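Local structure of predicted metal-dependent hydrolase of the TIM-barrel fold (Lactobacillus casei, 2QPX) at residues 16-21 against 316-321; 97-102 against 123-128. The protein is of unproven function but binds two zinc ions in a TIM barrel and is probably a metal-dependent hydrolase of the amidohydrolase superfamily. One frame throughout, in Å; residues are numbered along the deposited sequence.

Interaction 1 of 2, residues 16-21 against 316-321; sequences DHHCHF and ASDAST. With ZN (zinc ion), chain B.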
loop_
_atom_site.group_PDB
_atom_site.type_symbol
_atom_site.label_atom_id
_atom_site.label_comp_id
_atom_site.label_asym_id
_atom_site.label_seq_id
_atom_site.Cartn_x
_atom_site.Cartn_y
_atom_site.Cartn_z
ATOM N N ASP A 16 18.404 20.499 5.313
ATOM C CA ASP A 16 18.211 19.465 4.288
ATOM C C ASP A 16 19.240 18.372 4.570
ATOM O O ASP A 16 20.393 18.455 4.139
ATOM C CB ASP A 16 18.405 20.039 2.884
ATOM C CG ASP A 16 17.827 19.157 1.785
ATOM O OD1 ASP A 16 17.599 17.946 2.038
ATOM O OD2 ASP A 16 17.662 19.704 0.651
ATOM N N HIS A 17 18.787 17.329 5.269
ATOM C CA HIS A 17 19.732 16.341 5.832
ATOM C C HIS A 17 20.262 15.333 4.807
ATOM O O HIS A 17 21.204 14.599 5.123
ATOM C CB HIS A 17 19.161 15.634 7.079
ATOM C CG HIS A 17 18.353 14.448 6.728
ATOM N ND1 HIS A 17 18.855 13.166 6.813
ATOM C CD2 HIS A 17 17.110 14.350 6.185
ATOM C CE1 HIS A 17 17.964 12.336 6.294
ATOM N NE2 HIS A 17 16.887 13.018 5.921
ATOM N N HIS A 18 19.662 15.287 3.620
ATOM C CA HIS A 18 20.134 14.426 2.566
ATOM C C HIS A 18 19.851 15.038 1.205
ATOM O O HIS A 18 18.688 15.094 0.777
ATOM C CB HIS A 18 19.496 13.037 2.640
ATOM C CG HIS A 18 19.917 12.174 1.498
ATOM N ND1 HIS A 18 21.113 11.488 1.478
ATOM C CD2 HIS A 18 19.334 11.954 0.302
ATOM C CE1 HIS A 18 21.232 10.852 0.320
ATOM N NE2 HIS A 18 20.177 11.137 -0.422
ATOM N N CYS A 19 20.918 15.401 0.499
ATOM C CA CYS A 19 20.791 15.984 -0.832
ATOM C C CYS A 19 22.107 15.785 -1.578
ATOM O O CYS A 19 22.983 15.059 -1.124
ATOM C CB CYS A 19 20.333 17.453 -0.728
ATOM S SG CYS A 19 21.451 18.475 0.270
ATOM N N HIS A 20 22.246 16.436 -2.722
ATOM C CA HIS A 20 23.261 16.087 -3.698
ATOM C C HIS A 20 23.841 17.336 -4.407
ATOM O O HIS A 20 23.279 18.452 -4.374
ATOM C CB HIS A 20 22.662 15.129 -4.717
ATOM C CG HIS A 20 22.317 13.784 -4.136
ATOM N ND1 HIS A 20 23.279 12.895 -3.717
ATOM C CD2 HIS A 20 21.119 13.185 -3.896
ATOM C CE1 HIS A 20 22.683 11.815 -3.206
ATOM N NE2 HIS A 20 21.370 11.962 -3.309
ATOM N N PHE A 21 25.004 17.150 -5.018
ATOM C CA PHE A 21 25.685 18.232 -5.696
ATOM C C PHE A 21 24.824 18.898 -6.761
ATOM O O PHE A 21 24.053 18.251 -7.500
ATOM C CB PHE A 21 26.902 17.730 -6.443
ATOM C CG PHE A 21 28.002 17.189 -5.588
ATOM C CD1 PHE A 21 28.666 17.955 -4.677
ATOM C CD2 PHE A 21 28.400 15.865 -5.737
ATOM C CE1 PHE A 21 29.739 17.442 -3.937
ATOM C CE2 PHE A 21 29.443 15.358 -4.992
ATOM C CZ PHE A 21 30.110 16.154 -4.103
ATOM N N ALA A 316 13.921 16.308 3.980
ATOM C CA ALA A 316 15.014 16.301 3.030
ATOM C C ALA A 316 14.435 16.494 1.649
ATOM O O ALA A 316 13.272 16.205 1.415
ATOM C CB ALA A 316 15.847 14.986 3.050
ATOM N N SER A 317 15.258 17.006 0.734
ATOM C CA SER A 317 14.885 17.128 -0.680
ATOM C C SER A 317 15.317 15.959 -1.559
ATOM O O SER A 317 14.654 15.627 -2.544
ATOM C CB SER A 317 15.485 18.423 -1.271
ATOM O OG SER A 317 16.902 18.345 -1.331
ATOM N N ASP A 318 16.438 15.329 -1.223
ATOM C CA ASP A 318 17.113 14.424 -2.152
ATOM C C ASP A 318 17.448 15.107 -3.488
ATOM O O ASP A 318 17.639 14.425 -4.512
ATOM C CB ASP A 318 16.340 13.087 -2.407
ATOM C CG ASP A 318 17.251 12.011 -2.953
ATOM O OD1 ASP A 318 18.432 11.997 -2.594
ATOM O OD2 ASP A 318 16.823 11.134 -3.724
ATOM N N ALA A 319 17.554 16.434 -3.472
ATOM C CA ALA A 319 17.711 17.175 -4.697
ATOM C C ALA A 319 19.166 17.170 -5.182
ATOM O O ALA A 319 20.107 17.161 -4.377
ATOM C CB ALA A 319 17.228 18.632 -4.501
ATOM N N SER A 320 19.335 17.194 -6.508
ATOM C CA SER A 320 20.625 17.420 -7.143
ATOM C C SER A 320 20.459 18.427 -8.231
ATOM O O SER A 320 19.342 18.778 -8.627
ATOM C CB SER A 320 21.237 16.154 -7.773
ATOM O OG SER A 320 20.670 15.800 -9.007
ATOM N N THR A 321 21.614 18.824 -8.758
ATOM C CA THR A 321 21.766 19.430 -10.081
ATOM C C THR A 321 21.385 20.912 -10.155
ATOM O O THR A 321 22.228 21.745 -10.461
ATOM C CB THR A 321 21.025 18.561 -11.162
ATOM O OG1 THR A 321 21.566 17.242 -11.164
ATOM C CG2 THR A 321 21.151 19.177 -12.586
HETATM ZN ZN ZN B . 20.012 10.631 -2.461
HETATM O O HOH W 1 18.869 9.440 -3.712
#
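His-18 and Asp-318 lie side by side and point the same way, both ending on one zinc ion: the imidazole NE2 and the carboxylate OD1 are each 2.1 Å from the metal. Their planes differ by only 30°, and OD1 sits at the edge of the His-18 ring, near its plane. His-20 brings its own NE2 to the same zinc from another direction, its ring turned 63° from the carboxylate. OD1 comes 2.9 Å from NE2 of His-18 and 3.0 Å from NE2 of His-20 through this shared metal, not by hydrogen bonding. CG of Asp-318 stands anti to the backbone N (chi1 -160°), which sets that carbon at the edge of the His-18 ring; OD2, not bound to zinc, accepts from the zinc-bound water. This is the metal site of the amidohydrolase TIM barrel: the His-X-His pair lies at the end of the first strand, 14-19, and the aspartate in the loop after strand 313-314; carboxylated Lys-167 bridges to the second zinc, held also by His-228 and His-264. Second-shell Gln-226 hydrogen-bonds to ND1 of His-18 and so steadies the turn of the ring. Asp-16 grips Ser-317 with both oxygens: OD2 takes the hydroxyl OG at 2.5 Å on its syn lone pair, and OD1 receives the backbone N from above the carboxylate plane. The same OG accepts from Ala-319 N, an ST turn that spans the metal-binding Asp-318. Asp-318 N donates to His-18 O, a direct tie between two ligand residues, and Thr-321 N donates to Phe-21 O at 2.8 Å.

Interaction 2 of 2, residues 97-102 against 123-128; sequences ELLIDT and PVKAIY. With EDO (1,2-ethanediol), chain D.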
loop_
_atom_site.group_PDB
_atom_site.type_symbol
_atom_site.label_atom_id
_atom_site.label_comp_id
_atom_site.label_asym_id
_atom_site.label_seq_id
_atom_site.Cartn_x
_atom_site.Cartn_y
_atom_site.Cartn_z
ATOM N N GLU A 97 20.971 24.788 5.891
ATOM C CA GLU A 97 22.146 23.911 5.759
ATOM C C GLU A 97 21.806 22.787 4.792
ATOM O O GLU A 97 20.666 22.349 4.779
ATOM C CB GLU A 97 22.584 23.348 7.110
ATOM C CG GLU A 97 23.948 22.674 7.073
ATOM C CD GLU A 97 24.396 22.105 8.371
ATOM O OE1 GLU A 97 23.530 21.718 9.179
ATOM O OE2 GLU A 97 25.640 22.049 8.564
ATOM N N LEU A 98 22.804 22.342 4.029
ATOM C CA LEU A 98 22.717 21.165 3.185
ATOM C C LEU A 98 23.717 20.131 3.637
ATOM O O LEU A 98 24.891 20.444 3.811
ATOM C CB LEU A 98 23.031 21.519 1.745
ATOM C CG LEU A 98 22.216 22.669 1.095
ATOM C CD1 LEU A 98 22.652 22.813 -0.387
ATOM C CD2 LEU A 98 20.704 22.586 1.314
ATOM N N LEU A 99 23.264 18.881 3.784
ATOM C CA LEU A 99 24.171 17.754 3.990
ATOM C C LEU A 99 24.155 16.917 2.708
ATOM O O LEU A 99 23.157 16.270 2.392
ATOM C CB LEU A 99 23.769 16.922 5.214
ATOM C CG LEU A 99 23.401 17.678 6.497
ATOM C CD1 LEU A 99 23.131 16.712 7.670
ATOM C CD2 LEU A 99 24.489 18.681 6.846
ATOM N N ILE A 100 25.258 16.955 1.969
ATOM C CA ILE A 100 25.371 16.370 0.645
ATOM C C ILE A 100 26.064 14.994 0.715
ATOM O O ILE A 100 27.177 14.849 1.238
ATOM C CB ILE A 100 26.146 17.262 -0.324
ATOM C CG1 ILE A 100 25.273 18.499 -0.673
ATOM C CG2 ILE A 100 26.586 16.489 -1.570
ATOM C CD1 ILE A 100 25.888 19.516 -1.619
ATOM N N ASP A 101 25.357 13.991 0.200
ATOM C CA ASP A 101 25.914 12.662 -0.040
ATOM C C ASP A 101 26.857 12.791 -1.242
ATOM O O ASP A 101 26.423 12.942 -2.387
ATOM C CB ASP A 101 24.770 11.679 -0.303
ATOM C CG ASP A 101 25.230 10.336 -0.858
ATOM O OD1 ASP A 101 26.421 10.054 -1.066
ATOM O OD2 ASP A 101 24.288 9.577 -1.103
ATOM N N THR A 102 28.157 12.755 -0.989
ATOM C CA THR A 102 29.120 13.091 -2.015
ATOM C C THR A 102 29.428 11.883 -2.942
ATOM O O THR A 102 30.278 11.985 -3.822
ATOM C CB THR A 102 30.420 13.626 -1.391
ATOM O OG1 THR A 102 30.949 12.636 -0.503
ATOM C CG2 THR A 102 30.213 14.931 -0.649
ATOM N N PRO A 123 25.756 26.996 4.868
ATOM C CA PRO A 123 26.740 25.926 5.033
ATOM C C PRO A 123 26.354 24.604 4.372
ATOM O O PRO A 123 25.168 24.253 4.294
ATOM C CB PRO A 123 26.847 25.771 6.546
ATOM C CG PRO A 123 25.624 26.413 7.099
ATOM C CD PRO A 123 25.261 27.509 6.153
ATOM N N VAL A 124 27.380 23.878 3.935
ATOM C CA VAL A 124 27.236 22.614 3.201
ATOM C C VAL A 124 28.262 21.643 3.782
ATOM O O VAL A 124 29.452 21.981 3.863
ATOM C CB VAL A 124 27.490 22.805 1.678
ATOM C CG1 VAL A 124 27.405 21.467 0.911
ATOM C CG2 VAL A 124 26.518 23.861 1.101
ATOM N N LYS A 125 27.801 20.479 4.234
ATOM C CA LYS A 125 28.674 19.449 4.796
ATOM C C LYS A 125 28.479 18.134 4.039
ATOM O O LYS A 125 27.496 17.952 3.304
ATOM C CB LYS A 125 28.402 19.246 6.268
ATOM C CG LYS A 125 28.371 20.578 7.052
ATOM C CD LYS A 125 29.306 20.669 8.148
ATOM C CE LYS A 125 29.201 22.035 8.845
ATOM N NZ LYS A 125 29.284 21.893 10.367
ATOM N N ALA A 126 29.428 17.221 4.221
ATOM C CA ALA A 126 29.479 15.951 3.486
ATOM C C ALA A 126 28.976 14.771 4.320
ATOM O O ALA A 126 29.296 14.616 5.509
ATOM C CB ALA A 126 30.941 15.657 3.064
ATOM N N ILE A 127 28.279 13.891 3.623
ATOM C CA ILE A 127 27.851 12.542 4.066
ATOM C C ILE A 127 28.695 11.514 3.317
ATOM O O ILE A 127 28.902 11.620 2.106
ATOM C CB ILE A 127 26.340 12.281 3.791
ATOM C CG1 ILE A 127 25.449 13.283 4.581
ATOM C CG2 ILE A 127 25.925 10.808 4.057
ATOM C CD1 ILE A 127 25.380 13.081 6.102
ATOM N N TYR A 128 29.215 10.536 4.063
ATOM C CA TYR A 128 30.161 9.530 3.556
ATOM C C TYR A 128 29.409 8.351 2.985
ATOM O O TYR A 128 28.785 7.581 3.717
ATOM C CB TYR A 128 31.000 9.052 4.725
ATOM C CG TYR A 128 32.130 8.074 4.446
ATOM C CD1 TYR A 128 31.920 6.726 4.219
ATOM C CD2 TYR A 128 33.442 8.508 4.459
ATOM C CE1 TYR A 128 32.987 5.863 3.996
ATOM C CE2 TYR A 128 34.509 7.649 4.279
ATOM C CZ TYR A 128 34.274 6.310 4.030
ATOM O OH TYR A 128 35.294 5.409 3.818
HETATM C C1 EDO D . 31.546 24.058 3.062
HETATM O O1 EDO D . 31.840 23.031 4.036
HETATM C C2 EDO D . 31.261 25.354 3.797
HETATM O O2 EDO D . 30.054 25.289 4.568
#
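Glu-97 and Leu-98 meet Pro-123 where two parallel strands, 95-101 and 124-127, begin to pair; with helix 113-120 between them they form a beta-alpha-beta unit of the TIM barrel. The side chain of Glu-97 passes across Pro-123 towards Lys-125. Its CB lies 3.9 Å from Pro-123 O. CG, anti to the backbone N (chi1 -168°), comes closer to that oxygen, at 3.4 Å, and the side chain crosses that of the proline at about a right angle. The extended chain then brings OE2 beside CE and CG of Lys-125, 3.5 Å from the latter. NZ stays 4.1 Å from OE2, beyond a salt bridge, and is instead paired with Glu-373 and hydrogen-bonded to Gln-370. Along the strands, Leu-98 N donates to Pro-123 O (3.1 Å), and Lys-125 uses its N toward Leu-98 O and its O toward Ile-100 N; Ile-100 O in turn receives Ile-127 N, and a weak bond from Thr-102 N to Ile-127 O follows. Asp-101, at the end of strand 95-101, bonds through OD1 to Gly-103 N and through OD2 to Arg-129 and NZ of carboxylated Lys-167, in the second shell of the zinc site. Leu-99 and Ile-127 share one face, where CB of the leucine meets CG1 of the isoleucine. On the other face, which helix 113-120 covers at Val-124 and Ala-126, Ile-100 reaches back to Val-124. A bound ethanediol, probably from the crystallisation liquor, accepts from Val-124 N. The closest apolar touch is methyl to methyl, Ile-100 CD1 at 3.5 Å from Val-124 CG1.

After helix 6-11 the chain lays down strand 14-19, then strand 95-101, then, after helix 113-120, strand 124-127, where interaction 2 closes a short loop of some twenty residues. Interaction 1 is closed only when the loop at 316-321 returns to residues 16-21, nearly 300 residues later, so the local crossover lies wholly within the long closure. The two meet on strand 95-101: Leu-99 N is 2.9 Å from Asp-16 O, and Asp-101 N lies equally near Cys-19 O. Interaction 2 thus extends the sheet outward from the first strand, while interaction 1 brings the loop after the last strand, 313-314, back to the first strand.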